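Local coordinates for protein precorrin-6y methyltransferase/putative decarboxylase (Methanothermobacter thermautotrophicus, PDB 1L3I) that probably catalyses S-adenosylmethionine-dependent methylation of cobalt-precorrin-6B at C-15, followed by decarboxylation at C-12, to give cobalt-precorrin-7 in cobalamin biosynthesis, at residues V40-G45 with E66-T71; V58-R63 with D82-M87. One frame throughout, in Å; residues are numbered along the deposited sequence.

Interaction 1. Residues V40-G45 with E66-T71. With SAH (S-adenosyl-L-homocysteine), chain G.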
loop_
_atom_site.group_PDB
_atom_site.type_symbol
_atom_site.label_atom_id
_atom_site.label_comp_id
_atom_site.label_asym_id
_atom_site.label_seq_id
_atom_site.Cartn_x
_atom_site.Cartn_y
_atom_site.Cartn_z
ATOM N N VAL A 40 3.563 4.390 26.688
ATOM C CA VAL A 40 3.750 5.832 26.663
ATOM C C VAL A 40 2.762 6.453 25.680
ATOM O O VAL A 40 2.864 6.234 24.460
ATOM C CB VAL A 40 5.201 6.193 26.271
ATOM C CG1 VAL A 40 5.401 7.690 26.251
ATOM C CG2 VAL A 40 6.182 5.541 27.230
ATOM N N GLY A 41 1.808 7.224 26.205
ATOM C CA GLY A 41 0.806 7.845 25.363
ATOM C C GLY A 41 -0.271 6.821 25.111
ATOM O O GLY A 41 -0.475 6.390 23.988
ATOM N N CYS A 42 -0.978 6.437 26.161
ATOM C CA CYS A 42 -2.018 5.424 26.027
ATOM C C CYS A 42 -3.261 5.796 25.221
ATOM O O CYS A 42 -3.984 4.905 24.785
ATOM C CB CYS A 42 -2.408 4.840 27.387
ATOM S SG CYS A 42 -3.044 5.982 28.594
ATOM N N GLY A 43 -3.489 7.093 25.012
ATOM C CA GLY A 43 -4.632 7.561 24.238
ATOM C C GLY A 43 -5.967 6.953 24.643
ATOM O O GLY A 43 -6.372 7.084 25.785
ATOM N N THR A 44 -6.638 6.307 23.687
ATOM C CA THR A 44 -7.924 5.644 23.902
ATOM C C THR A 44 -7.776 4.325 24.693
ATOM O O THR A 44 -8.741 3.829 25.277
ATOM C CB THR A 44 -8.620 5.393 22.550
ATOM O OG1 THR A 44 -8.799 6.636 21.874
ATOM C CG2 THR A 44 -9.971 4.739 22.722
ATOM N N GLY A 45 -6.580 3.745 24.685
ATOM C CA GLY A 45 -6.352 2.519 25.423
ATOM C C GLY A 45 -6.161 1.283 24.577
ATOM O O GLY A 45 -6.007 0.191 25.115
ATOM N N GLU A 66 -8.005 13.517 29.690
ATOM C CA GLU A 66 -9.082 12.862 28.969
ATOM C C GLU A 66 -8.687 11.521 28.386
ATOM O O GLU A 66 -9.533 10.637 28.230
ATOM C CB GLU A 66 -9.613 13.784 27.873
ATOM C CG GLU A 66 -10.412 14.961 28.419
ATOM C CD GLU A 66 -11.835 14.594 28.896
ATOM O OE1 GLU A 66 -12.089 13.450 29.345
ATOM O OE2 GLU A 66 -12.712 15.477 28.826
ATOM N N ALA A 67 -7.413 11.391 28.024
ATOM C CA ALA A 67 -6.917 10.125 27.499
ATOM C C ALA A 67 -6.874 9.128 28.673
ATOM O O ALA A 67 -7.239 7.960 28.527
ATOM C CB ALA A 67 -5.536 10.306 26.910
ATOM N N ILE A 68 -6.479 9.608 29.854
ATOM C CA ILE A 68 -6.399 8.746 31.035
ATOM C C ILE A 68 -7.802 8.272 31.441
ATOM O O ILE A 68 -8.003 7.115 31.817
ATOM C CB ILE A 68 -5.716 9.475 32.211
ATOM C CG1 ILE A 68 -4.235 9.751 31.880
ATOM C CG2 ILE A 68 -5.873 8.668 33.497
ATOM C CD1 ILE A 68 -3.393 8.505 31.675
ATOM N N SER A 69 -8.765 9.178 31.314
ATOM C CA SER A 69 -10.153 8.867 31.630
ATOM C C SER A 69 -10.743 7.850 30.629
ATOM O O SER A 69 -11.407 6.893 31.035
ATOM C CB SER A 69 -10.961 10.171 31.641
ATOM O OG SER A 69 -12.351 9.933 31.783
ATOM N N THR A 70 -10.484 8.058 29.333
ATOM C CA THR A 70 -10.969 7.177 28.259
ATOM C C THR A 70 -10.385 5.766 28.394
ATOM O O THR A 70 -11.105 4.769 28.232
ATOM C CB THR A 70 -10.614 7.766 26.880
ATOM O OG1 THR A 70 -11.183 9.074 26.775
ATOM C CG2 THR A 70 -11.134 6.898 25.750
ATOM N N THR A 71 -9.087 5.699 28.706
ATOM C CA THR A 71 -8.417 4.410 28.903
ATOM C C THR A 71 -9.008 3.675 30.129
ATOM O O THR A 71 -9.337 2.493 30.019
ATOM C CB THR A 71 -6.859 4.557 29.006
ATOM O OG1 THR A 71 -6.344 5.075 27.777
ATOM C CG2 THR A 71 -6.181 3.201 29.248
HETATM N N SAH G . -2.196 3.853 20.958
HETATM C CA SAH G . -3.384 4.481 21.548
HETATM C CB SAH G . -3.591 5.924 21.016
HETATM C CG SAH G . -2.400 6.868 21.342
HETATM S SD SAH G . -2.556 8.575 20.799
HETATM C C SAH G . -4.598 3.616 21.240
HETATM O O SAH G . -4.402 2.572 20.593
HETATM O OXT SAH G . -5.715 3.977 21.663
HETATM C "C5'" SAH G . -1.043 9.291 21.394
HETATM C "C4'" SAH G . -1.128 9.738 22.810
HETATM O "O4'" SAH G . 0.166 10.307 23.086
HETATM C "C3'" SAH G . -2.206 10.887 23.135
HETATM O "O3'" SAH G . -3.313 10.563 24.037
HETATM C "C2'" SAH G . -1.258 11.999 23.639
HETATM O "O2'" SAH G . -1.783 12.961 24.567
HETATM C "C1'" SAH G . -0.089 11.185 24.145
HETATM N N9 SAH G . 1.210 11.820 24.326
HETATM C C8 SAH G . 1.988 12.484 23.346
HETATM N N7 SAH G . 3.105 12.918 23.846
HETATM C C5 SAH G . 3.080 12.550 25.210
HETATM C C6 SAH G . 3.978 12.725 26.278
HETATM N N6 SAH G . 5.148 13.356 26.124
HETATM N N1 SAH G . 3.661 12.234 27.509
HETATM C C2 SAH G . 2.498 11.609 27.646
HETATM N N3 SAH G . 1.576 11.381 26.727
HETATM C C4 SAH G . 1.918 11.874 25.519
#
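T71, on the helix that follows the second strand of this Rossmann-like methyltransferase domain, meets the glycine-rich cofactor loop G41-G45, whose G41 and G43 begin a GxGxxG pattern completed by G46. T71 CB lies 4.1 Å from C42 SG and about as far from G43 O. From there the side chain forks. T71 OG1, anti to its own carbonyl carbon (chi1 -63°), stands 2.8 Å from G43 O and 3.1 Å from A67 O, so one hydroxyl proton has two carbonyl oxygens within reach. T71 CG2, the other branch, rests 3.9 Å from G45 CA. The loop bends here as a type II' turn from C42 to G45, closed by G45 N donating to C42 O. Glycine suits this turn: G43 and G45 have positive phi, and a CB on G43 would run into the homocysteine part of the ligand, while one on G45 would crowd T71 CG2.

Two apolar pairs flank this centre. C42 SG packs on I68 CD1 at 4.0 Å, and T44 CG2 meets T70 CG2, while T44 OG1 turns to P14 O outside the contact. T70 OG1 is held within the helix by E66 O, which also accepts from T70 N on the opposite face of its carbonyl plane. S-adenosyl-L-homocysteine touches both segments: from the helix A67 CB lies 3.6 Å from the ribose O3', and from the loop G45 N gives the ligand carboxylate OXT a weak, bent hydrogen bond of 3.2 Å.

Interaction 2. Residues V58-R63 with D82-M87; sequences VYAIDR and DNVTLM. With SAH (S-adenosyl-L-homocysteine), chain G.
V58 and V84 open a parallel strand pair, the two strands of a beta-alpha-beta unit in the Rossmann-like sheet, with axes 4.7 Å apart and 20° askew. Five backbone hydrogen bonds zip it together. V58 N donates to N83 O, and V58 O accepts from T85 N; T85 O then receives A60 N, A60 O receives M87 N, and the ladder ends with D62 N on M87 O at 3.2 Å. Four of these acceptors also receive CA-H contacts. The other edge of strand 57-62, through Y59 and I61, pairs with A37 and D39 of strand 36-40, and I61 O accepts from G41 N in the loop after it. N83 ND2 is satisfied by A52 O and R56 O.

On one face V58 and A60 pack with V84 and L86, A60 CB meeting L86 CD2 at 3.9 Å. On the other, the Y59 ring lies beside T85, its CD2 3.7 Å from T85 CB, with selenomethionine M87 next to it.

The R63 chain, extended from CG to NE, touches the adenine through CG, 3.5 Å from ligand C2, and NE, which also forms a salt bridge with D90. As in many class I methyltransferases, an acid ends the second strand and grips the ribose diol: D62 OD1 accepts from N64 N and ligand O2' (2.8 Å), D62 OD2 from G43 N and ligand O3' (2.6 Å).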
loop_
_atom_site.group_PDB
_atom_site.type_symbol
_atom_site.label_atom_id
_atom_site.label_comp_id
_atom_site.label_asym_id
_atom_site.label_seq_id
_atom_site.Cartn_x
_atom_site.Cartn_y
_atom_site.Cartn_z
ATOM N N VAL A 58 1.093 -3.105 33.924
ATOM C CA VAL A 58 1.195 -2.169 32.818
ATOM C C VAL A 58 1.119 -0.773 33.397
ATOM O O VAL A 58 0.321 -0.517 34.292
ATOM C CB VAL A 58 0.015 -2.313 31.797
ATOM C CG1 VAL A 58 0.218 -1.377 30.617
ATOM C CG2 VAL A 58 -0.113 -3.728 31.296
ATOM N N TYR A 59 1.994 0.111 32.931
ATOM C CA TYR A 59 2.005 1.512 33.344
ATOM C C TYR A 59 1.569 2.319 32.121
ATOM O O TYR A 59 2.295 2.382 31.129
ATOM C CB TYR A 59 3.418 1.925 33.761
ATOM C CG TYR A 59 3.879 1.289 35.034
ATOM C CD1 TYR A 59 4.562 0.074 35.015
ATOM C CD2 TYR A 59 3.579 1.862 36.273
ATOM C CE1 TYR A 59 4.930 -0.559 36.197
ATOM C CE2 TYR A 59 3.945 1.244 37.462
ATOM C CZ TYR A 59 4.613 0.033 37.419
ATOM O OH TYR A 59 4.958 -0.587 38.592
ATOM N N ALA A 60 0.366 2.889 32.163
ATOM C CA ALA A 60 -0.176 3.676 31.052
ATOM C C ALA A 60 -0.049 5.176 31.340
ATOM O O ALA A 60 -0.663 5.700 32.258
ATOM C CB ALA A 60 -1.623 3.302 30.807
ATOM N N ILE A 61 0.717 5.863 30.507
ATOM C CA ILE A 61 0.977 7.283 30.682
ATOM C C ILE A 61 0.334 8.137 29.592
ATOM O O ILE A 61 0.267 7.711 28.429
ATOM C CB ILE A 61 2.497 7.533 30.598
ATOM C CG1 ILE A 61 3.243 6.695 31.625
ATOM C CG2 ILE A 61 2.818 8.994 30.754
ATOM C CD1 ILE A 61 4.743 6.654 31.395
ATOM N N ASP A 62 -0.104 9.343 29.961
ATOM C CA ASP A 62 -0.675 10.296 29.011
ATOM C C ASP A 62 -0.777 11.717 29.576
ATOM O O ASP A 62 -1.135 11.909 30.732
ATOM C CB ASP A 62 -2.042 9.838 28.510
ATOM C CG ASP A 62 -2.319 10.316 27.094
ATOM O OD1 ASP A 62 -2.395 11.545 26.885
ATOM O OD2 ASP A 62 -2.445 9.458 26.192
ATOM N N ARG A 63 -0.432 12.694 28.741
ATOM C CA ARG A 63 -0.503 14.117 29.084
ATOM C C ARG A 63 -1.966 14.502 29.271
ATOM O O ARG A 63 -2.319 15.289 30.152
ATOM C CB ARG A 63 -0.016 14.983 27.917
ATOM C CG ARG A 63 1.426 14.921 27.549
ATOM C CD ARG A 63 1.664 15.811 26.346
ATOM N NE ARG A 63 3.079 15.861 25.996
ATOM C CZ ARG A 63 3.632 16.789 25.222
ATOM N NH1 ARG A 63 2.905 17.765 24.708
ATOM N NH2 ARG A 63 4.934 16.732 24.951
ATOM N N ASP A 82 -7.156 -3.964 36.853
ATOM C CA ASP A 82 -6.596 -4.100 38.195
ATOM C C ASP A 82 -5.059 -4.239 38.253
ATOM O O ASP A 82 -4.460 -4.087 39.320
ATOM C CB ASP A 82 -7.350 -5.164 39.017
ATOM C CG ASP A 82 -7.394 -6.523 38.349
ATOM O OD1 ASP A 82 -6.936 -6.672 37.197
ATOM O OD2 ASP A 82 -7.908 -7.466 38.997
ATOM N N ASN A 83 -4.427 -4.433 37.091
ATOM C CA ASN A 83 -2.960 -4.544 37.002
ATOM C C ASN A 83 -2.382 -3.389 36.179
ATOM O O ASN A 83 -1.226 -3.432 35.742
ATOM C CB ASN A 83 -2.531 -5.883 36.377
ATOM C CG ASN A 83 -2.950 -6.020 34.916
ATOM O OD1 ASN A 83 -3.979 -5.488 34.492
ATOM N ND2 ASN A 83 -2.158 -6.760 34.143
ATOM N N VAL A 84 -3.201 -2.363 35.974
ATOM C CA VAL A 84 -2.818 -1.190 35.206
ATOM C C VAL A 84 -2.699 0.035 36.118
ATOM O O VAL A 84 -3.621 0.363 36.864
ATOM C CB VAL A 84 -3.850 -0.892 34.068
ATOM C CG1 VAL A 84 -3.499 0.403 33.359
ATOM C CG2 VAL A 84 -3.891 -2.039 33.068
ATOM N N THR A 85 -1.554 0.695 36.058
ATOM C CA THR A 85 -1.309 1.891 36.841
ATOM C C THR A 85 -1.364 3.064 35.878
ATOM O O THR A 85 -0.476 3.229 35.044
ATOM C CB THR A 85 0.073 1.840 37.511
ATOM O OG1 THR A 85 0.162 0.667 38.329
ATOM C CG2 THR A 85 0.302 3.069 38.368
ATOM N N LEU A 86 -2.456 3.817 35.935
ATOM C CA LEU A 86 -2.648 4.989 35.081
ATOM C C LEU A 86 -1.864 6.165 35.645
ATOM O O LEU A 86 -1.883 6.407 36.845
ATOM C CB LEU A 86 -4.141 5.330 34.979
ATOM C CG LEU A 86 -4.949 4.326 34.163
ATOM C CD1 LEU A 86 -6.388 4.375 34.570
ATOM C CD2 LEU A 86 -4.791 4.622 32.687
HETATM N N MSE A 87 -1.180 6.893 34.776
HETATM C CA MSE A 87 -0.384 8.024 35.207
HETATM C C MSE A 87 -0.577 9.232 34.305
HETATM O O MSE A 87 -0.148 9.214 33.145
HETATM C CB MSE A 87 1.093 7.647 35.212
HETATM C CG MSE A 87 1.415 6.429 36.037
HETATM SE SE MSE A 87 3.313 6.086 36.058
HETATM C CE MSE A 87 3.430 5.026 34.466
HETATM N N SAH G . -2.196 3.853 20.958
HETATM C CA SAH G . -3.384 4.481 21.548
HETATM C CB SAH G . -3.591 5.924 21.016
HETATM C CG SAH G . -2.400 6.868 21.342
HETATM S SD SAH G . -2.556 8.575 20.799
HETATM C C SAH G . -4.598 3.616 21.240
HETATM O O SAH G . -4.402 2.572 20.593
HETATM O OXT SAH G . -5.715 3.977 21.663
HETATM C "C5'" SAH G . -1.043 9.291 21.394
HETATM C "C4'" SAH G . -1.128 9.738 22.810
HETATM O "O4'" SAH G . 0.166 10.307 23.086
HETATM C "C3'" SAH G . -2.206 10.887 23.135
HETATM O "O3'" SAH G . -3.313 10.563 24.037
HETATM C "C2'" SAH G . -1.258 11.999 23.639
HETATM O "O2'" SAH G . -1.783 12.961 24.567
HETATM C "C1'" SAH G . -0.089 11.185 24.145
HETATM N N9 SAH G . 1.210 11.820 24.326
HETATM C C8 SAH G . 1.988 12.484 23.346
HETATM N N7 SAH G . 3.105 12.918 23.846
HETATM C C5 SAH G . 3.080 12.550 25.210
HETATM C C6 SAH G . 3.978 12.725 26.278
HETATM N N6 SAH G . 5.148 13.356 26.124
HETATM N N1 SAH G . 3.661 12.234 27.509
HETATM C C2 SAH G . 2.498 11.609 27.646
HETATM N N3 SAH G . 1.576 11.381 26.727
HETATM C C4 SAH G . 1.918 11.874 25.519
#

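The segments alternate along the chain, 40-45, 58-63, 66-71 and 82-87, so the two contacts interlock, their centres about 9 Å apart within one methyltransferase domain. Strand 57-62 leads into helix 65-77, which leads into strand 84-88: interaction 2 pairs the two strands, and interaction 1 sets the connecting helix against the loop after strand 36-40. They join directly where G41 N probably bonds to I61 O at 2.7 Å and G43 N to D62 OD2 at 2.8 Å, with A67 CB packed against D62 CG. The glycine-rich loop and the ribose-binding acid are thus fixed relative to each other, and both contacts reach the bound S-adenosyl-L-homocysteine.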